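PDB 2VK9: alpha-toxin, which belongs to the large clostridial toxins and carries, in the fragment modelled here, a catalytic domain of the GT-A glycosyltransferase fold. Local coordinates for residues Pro477-His489 and Thr494-Phe506. Residues are numbered along the deposited sequence; the frame is centred on the assembly and turned at random.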
loop_
_atom_site.group_PDB
_atom_site.type_symbol
_atom_site.label_atom_id
_atom_site.label_comp_id
_atom_site.label_asym_id
_atom_site.label_seq_id
_atom_site.Cartn_x
_atom_site.Cartn_y
_atom_site.Cartn_z
ATOM N N PRO A 477 0.744 -0.239 -3.387
ATOM C CA PRO A 477 1.233 -1.565 -3.786
ATOM C C PRO A 477 2.424 -1.592 -4.748
ATOM O O PRO A 477 3.277 -2.466 -4.618
ATOM C CB PRO A 477 0.005 -2.204 -4.431
ATOM C CG PRO A 477 -1.131 -1.595 -3.709
ATOM C CD PRO A 477 -0.727 -0.175 -3.420
ATOM N N ASN A 478 2.498 -0.655 -5.691
ATOM C CA ASN A 478 3.580 -0.677 -6.683
ATOM C C ASN A 478 4.957 -0.497 -6.066
ATOM O O ASN A 478 5.931 -1.068 -6.542
ATOM C CB ASN A 478 3.354 0.355 -7.797
ATOM C CG ASN A 478 2.238 -0.051 -8.782
ATOM O OD1 ASN A 478 1.638 -1.135 -8.682
ATOM N ND2 ASN A 478 1.962 0.837 -9.743
ATOM N N ILE A 479 5.035 0.281 -4.995
ATOM C CA ILE A 479 6.311 0.513 -4.320
ATOM C C ILE A 479 6.742 -0.723 -3.510
ATOM O O ILE A 479 7.916 -0.885 -3.177
ATOM C CB ILE A 479 6.274 1.796 -3.433
ATOM C CG1 ILE A 479 5.679 1.492 -2.045
ATOM C CG2 ILE A 479 5.478 2.891 -4.124
ATOM C CD1 ILE A 479 5.942 2.556 -0.991
ATOM N N TYR A 480 5.778 -1.587 -3.203
ATOM C CA TYR A 480 6.038 -2.816 -2.459
ATOM C C TYR A 480 6.616 -3.876 -3.376
ATOM O O TYR A 480 7.572 -4.565 -3.005
ATOM C CB TYR A 480 4.772 -3.336 -1.763
ATOM C CG TYR A 480 4.382 -2.515 -0.559
ATOM C CD1 TYR A 480 3.887 -1.222 -0.712
ATOM C CD2 TYR A 480 4.513 -3.018 0.728
ATOM C CE1 TYR A 480 3.538 -0.461 0.365
ATOM C CE2 TYR A 480 4.152 -2.247 1.829
ATOM C CZ TYR A 480 3.669 -0.969 1.632
ATOM O OH TYR A 480 3.311 -0.171 2.689
ATOM N N SER A 481 6.048 -3.990 -4.574
ATOM C CA SER A 481 6.556 -4.940 -5.546
ATOM C C SER A 481 7.893 -4.488 -6.100
ATOM O O SER A 481 8.679 -5.320 -6.542
ATOM C CB SER A 481 5.557 -5.204 -6.669
ATOM O OG SER A 481 5.070 -3.990 -7.167
ATOM N N SER A 482 8.166 -3.189 -6.051
ATOM C CA SER A 482 9.477 -2.687 -6.441
ATOM C C SER A 482 10.520 -2.838 -5.331
ATOM O O SER A 482 11.699 -3.068 -5.609
ATOM C CB SER A 482 9.403 -1.234 -6.922
ATOM O OG SER A 482 8.682 -1.127 -8.140
ATOM N N ALA A 483 10.096 -2.699 -4.076
ATOM C CA ALA A 483 10.997 -2.905 -2.938
ATOM C C ALA A 483 11.357 -4.384 -2.825
ATOM O O ALA A 483 12.453 -4.752 -2.414
ATOM C CB ALA A 483 10.359 -2.407 -1.659
ATOM N N THR A 484 10.403 -5.220 -3.206
ATOM C CA THR A 484 10.572 -6.658 -3.287
ATOM C C THR A 484 11.502 -7.030 -4.445
ATOM O O THR A 484 12.353 -7.910 -4.317
ATOM C CB THR A 484 9.202 -7.292 -3.474
ATOM O OG1 THR A 484 8.459 -7.110 -2.272
ATOM C CG2 THR A 484 9.306 -8.736 -3.705
ATOM N N CYS A 485 11.327 -6.341 -5.568
ATOM C CA CYS A 485 12.164 -6.510 -6.737
ATOM C C CYS A 485 13.600 -6.055 -6.469
ATOM O O CYS A 485 14.540 -6.688 -6.918
ATOM C CB CYS A 485 11.563 -5.730 -7.899
ATOM S SG CYS A 485 12.326 -6.058 -9.490
ATOM N N ASP A 486 13.744 -4.950 -5.743
ATOM C CA ASP A 486 15.034 -4.471 -5.239
ATOM C C ASP A 486 15.788 -5.601 -4.541
ATOM O O ASP A 486 16.946 -5.867 -4.843
ATOM C CB ASP A 486 14.822 -3.348 -4.193
ATOM C CG ASP A 486 14.700 -1.946 -4.795
ATOM O OD1 ASP A 486 14.810 -1.784 -6.033
ATOM O OD2 ASP A 486 14.509 -0.984 -3.998
ATOM N N THR A 487 15.119 -6.250 -3.596
ATOM C CA THR A 487 15.748 -7.234 -2.739
ATOM C C THR A 487 16.164 -8.468 -3.538
ATOM O O THR A 487 17.304 -8.928 -3.440
ATOM C CB THR A 487 14.810 -7.638 -1.568
ATOM O OG1 THR A 487 14.494 -6.484 -0.784
ATOM C CG2 THR A 487 15.465 -8.677 -0.670
ATOM N N TYR A 488 15.240 -8.976 -4.341
ATOM C CA TYR A 488 15.426 -10.239 -5.029
ATOM C C TYR A 488 16.447 -10.156 -6.168
ATOM O O TYR A 488 17.136 -11.139 -6.462
ATOM C CB TYR A 488 14.070 -10.752 -5.519
ATOM C CG TYR A 488 14.076 -12.113 -6.183
ATOM C CD1 TYR A 488 14.172 -13.291 -5.436
ATOM C CD2 TYR A 488 13.951 -12.220 -7.568
ATOM C CE1 TYR A 488 14.161 -14.544 -6.064
ATOM C CE2 TYR A 488 13.938 -13.457 -8.200
ATOM C CZ TYR A 488 14.037 -14.610 -7.448
ATOM O OH TYR A 488 14.021 -15.816 -8.113
ATOM N N HIS A 489 16.547 -8.983 -6.792
ATOM C CA HIS A 489 17.466 -8.774 -7.912
ATOM C C HIS A 489 18.725 -7.998 -7.529
ATOM O O HIS A 489 19.456 -7.530 -8.409
ATOM C CB HIS A 489 16.760 -8.093 -9.098
ATOM C CG HIS A 489 15.854 -9.003 -9.876
ATOM N ND1 HIS A 489 14.767 -8.539 -10.587
ATOM C CD2 HIS A 489 15.863 -10.348 -10.042
ATOM C CE1 HIS A 489 14.151 -9.557 -11.161
ATOM N NE2 HIS A 489 14.797 -10.666 -10.848
ATOM N N THR A 494 14.634 0.494 -7.972
ATOM C CA THR A 494 14.077 0.152 -9.269
ATOM C C THR A 494 12.603 0.514 -9.323
ATOM O O THR A 494 11.934 0.556 -8.294
ATOM C CB THR A 494 14.246 -1.338 -9.623
ATOM O OG1 THR A 494 13.578 -1.599 -10.863
ATOM C CG2 THR A 494 13.645 -2.235 -8.558
ATOM N N PHE A 495 12.101 0.774 -10.522
ATOM C CA PHE A 495 10.665 0.925 -10.715
ATOM C C PHE A 495 10.095 -0.375 -11.252
ATOM O O PHE A 495 8.913 -0.458 -11.574
ATOM C CB PHE A 495 10.344 2.089 -11.660
ATOM C CG PHE A 495 10.805 3.425 -11.154
ATOM C CD1 PHE A 495 12.041 3.935 -11.525
ATOM C CD2 PHE A 495 10.006 4.172 -10.299
ATOM C CE1 PHE A 495 12.479 5.168 -11.051
ATOM C CE2 PHE A 495 10.437 5.401 -9.818
ATOM C CZ PHE A 495 11.678 5.903 -10.201
ATOM N N ASP A 496 10.937 -1.398 -11.340
ATOM C CA ASP A 496 10.501 -2.663 -11.912
ATOM C C ASP A 496 9.721 -3.519 -10.935
ATOM O O ASP A 496 9.815 -3.351 -9.723
ATOM C CB ASP A 496 11.674 -3.442 -12.510
ATOM C CG ASP A 496 12.149 -2.848 -13.822
ATOM O OD1 ASP A 496 11.296 -2.552 -14.696
ATOM O OD2 ASP A 496 13.376 -2.673 -13.974
ATOM N N MET A 497 8.940 -4.435 -11.486
ATOM C CA MET A 497 8.096 -5.308 -10.696
ATOM C C MET A 497 8.426 -6.769 -10.941
ATOM O O MET A 497 9.104 -7.112 -11.907
ATOM C CB MET A 497 6.630 -5.011 -10.975
ATOM C CG MET A 497 6.138 -3.860 -10.143
ATOM S SD MET A 497 4.814 -2.909 -10.897
ATOM C CE MET A 497 5.723 -1.461 -11.469
ATOM N N LEU A 498 7.924 -7.626 -10.065
ATOM C CA LEU A 498 8.355 -9.012 -10.001
ATOM C C LEU A 498 7.309 -9.896 -10.663
ATOM O O LEU A 498 6.127 -9.554 -10.670
ATOM C CB LEU A 498 8.486 -9.370 -8.525
ATOM C CG LEU A 498 9.553 -10.329 -8.028
ATOM C CD1 LEU A 498 10.947 -9.773 -8.253
ATOM C CD2 LEU A 498 9.286 -10.527 -6.557
ATOM N N SER A 499 7.730 -11.024 -11.222
ATOM C CA SER A 499 6.769 -11.954 -11.831
ATOM C C SER A 499 5.954 -12.672 -10.755
ATOM O O SER A 499 6.435 -12.833 -9.634
ATOM C CB SER A 499 7.497 -12.981 -12.682
ATOM O OG SER A 499 8.308 -13.803 -11.862
ATOM N N SER A 500 4.740 -13.112 -11.097
ATOM C CA SER A 500 3.894 -13.891 -10.175
ATOM C C SER A 500 4.682 -14.969 -9.435
ATOM O O SER A 500 4.652 -15.039 -8.206
ATOM C CB SER A 500 2.720 -14.543 -10.909
ATOM O OG SER A 500 1.785 -13.578 -11.354
ATOM N N GLN A 501 5.393 -15.800 -10.192
ATOM C CA GLN A 501 6.216 -16.868 -9.632
ATOM C C GLN A 501 7.137 -16.333 -8.528
ATOM O O GLN A 501 7.254 -16.937 -7.462
ATOM C CB GLN A 501 6.996 -17.566 -10.765
ATOM C CG GLN A 501 8.215 -18.408 -10.356
ATOM C CD GLN A 501 7.863 -19.812 -9.878
ATOM O OE1 GLN A 501 6.815 -20.365 -10.228
ATOM N NE2 GLN A 501 8.753 -20.400 -9.077
ATOM N N ASN A 502 7.758 -15.184 -8.772
ATOM C CA ASN A 502 8.712 -14.617 -7.817
ATOM C C ASN A 502 8.092 -13.897 -6.622
ATOM O O ASN A 502 8.661 -13.882 -5.537
ATOM C CB ASN A 502 9.711 -13.712 -8.532
ATOM C CG ASN A 502 10.851 -14.492 -9.171
ATOM O OD1 ASN A 502 11.132 -15.638 -8.796
ATOM N ND2 ASN A 502 11.521 -13.870 -10.138
ATOM N N GLN A 503 6.925 -13.302 -6.829
ATOM C CA GLN A 503 6.207 -12.633 -5.764
ATOM C C GLN A 503 5.765 -13.619 -4.715
ATOM O O GLN A 503 5.619 -13.263 -3.553
ATOM C CB GLN A 503 4.971 -11.946 -6.314
ATOM C CG GLN A 503 5.263 -10.774 -7.204
ATOM C CD GLN A 503 4.010 -10.093 -7.693
ATOM O OE1 GLN A 503 2.915 -10.306 -7.166
ATOM N NE2 GLN A 503 4.166 -9.252 -8.703
ATOM N N GLU A 504 5.536 -14.858 -5.131
ATOM C CA GLU A 504 5.053 -15.891 -4.226
ATOM C C GLU A 504 5.964 -16.026 -3.000
ATOM O O GLU A 504 5.495 -16.323 -1.908
ATOM C CB GLU A 504 4.890 -17.225 -4.964
ATOM C CG GLU A 504 3.911 -18.198 -4.297
ATOM C CD GLU A 504 3.604 -19.442 -5.150
ATOM O OE1 GLU A 504 3.866 -19.412 -6.385
ATOM O OE2 GLU A 504 3.096 -20.450 -4.582
ATOM N N ILE A 505 7.258 -15.771 -3.193
ATOM C CA ILE A 505 8.258 -15.796 -2.125
ATOM C C ILE A 505 7.883 -14.868 -0.971
ATOM O O ILE A 505 7.993 -15.237 0.196
ATOM C CB ILE A 505 9.641 -15.366 -2.654
ATOM C CG1 ILE A 505 10.153 -16.351 -3.700
ATOM C CG2 ILE A 505 10.655 -15.221 -1.516
ATOM C CD1 ILE A 505 11.266 -15.775 -4.570
ATOM N N PHE A 506 7.446 -13.660 -1.298
ATOM C CA PHE A 506 7.169 -12.659 -0.285
ATOM C C PHE A 506 5.710 -12.637 0.107
ATOM O O PHE A 506 5.248 -11.669 0.685
ATOM C CB PHE A 506 7.574 -11.280 -0.796
ATOM C CG PHE A 506 9.027 -11.144 -1.066
ATOM C CD1 PHE A 506 9.551 -11.499 -2.299
ATOM C CD2 PHE A 506 9.877 -10.658 -0.087
ATOM C CE1 PHE A 506 10.902 -11.371 -2.556
ATOM C CE2 PHE A 506 11.229 -10.519 -0.329
ATOM C CZ PHE A 506 11.746 -10.875 -1.572
#
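With CG trans to its own backbone N (chi1 -176°), Tyr-488 carries its ring from the last turn of helix 477-488 across to Leu-498, Asn-502 and Ile-505. Thr-484, one turn earlier, has OG1 beside its backbone N (chi1 -68°), which leaves the methyl CG2 to face the ring of Phe-506. OG1 itself bonds back to Tyr-480 O at 2.8 Å, sharing that carbonyl with Thr-484 N, which approaches from the other face of its plane. Thr-484 CG2 lies over one face of the Phe-506 ring as a CH-pi contact, though modelled too close for its spacing to be relied on, while CG2 of Ile-505 covers the opposite face. At the ring of Tyr-488, CD1 of Ile-505 comes obliquely to 3.5 Å from Tyr-488 CE1, and CD1 of Leu-498 stands 3.9 Å from Tyr-488 CD2. The side chain of Asn-502 crosses that of Tyr-488 at about a right angle, with the amide plane 54° from the ring plane and OD1 3.0 Å from Tyr-488 OH.

In this GT-A domain, the chain leaves helix 477-488, turns back through a short loop and passes over the helix in extended form before entering helix 500-503. Ser-499 is the N-cap of that second helix, its OG taking a weak bond from Asn-502 N. Gln-503 NE2 reaches back to Leu-498 O at 2.8 Å, and its OE1 takes a bond from Arg-374.

Along the crossing, Asp-496 O sits 3.0 Å from Ser-482 OG and 3.5 Å from Cys-485 CB. An ST turn shapes the start of this run: Asp-496 N donates to Thr-494 OG1 at 2.7 Å. Beyond the crossing, Tyr-80 of helix 69-90 brings its ring against that of Tyr-488, and Arg-84 touches both Tyr-488 and Ile-505.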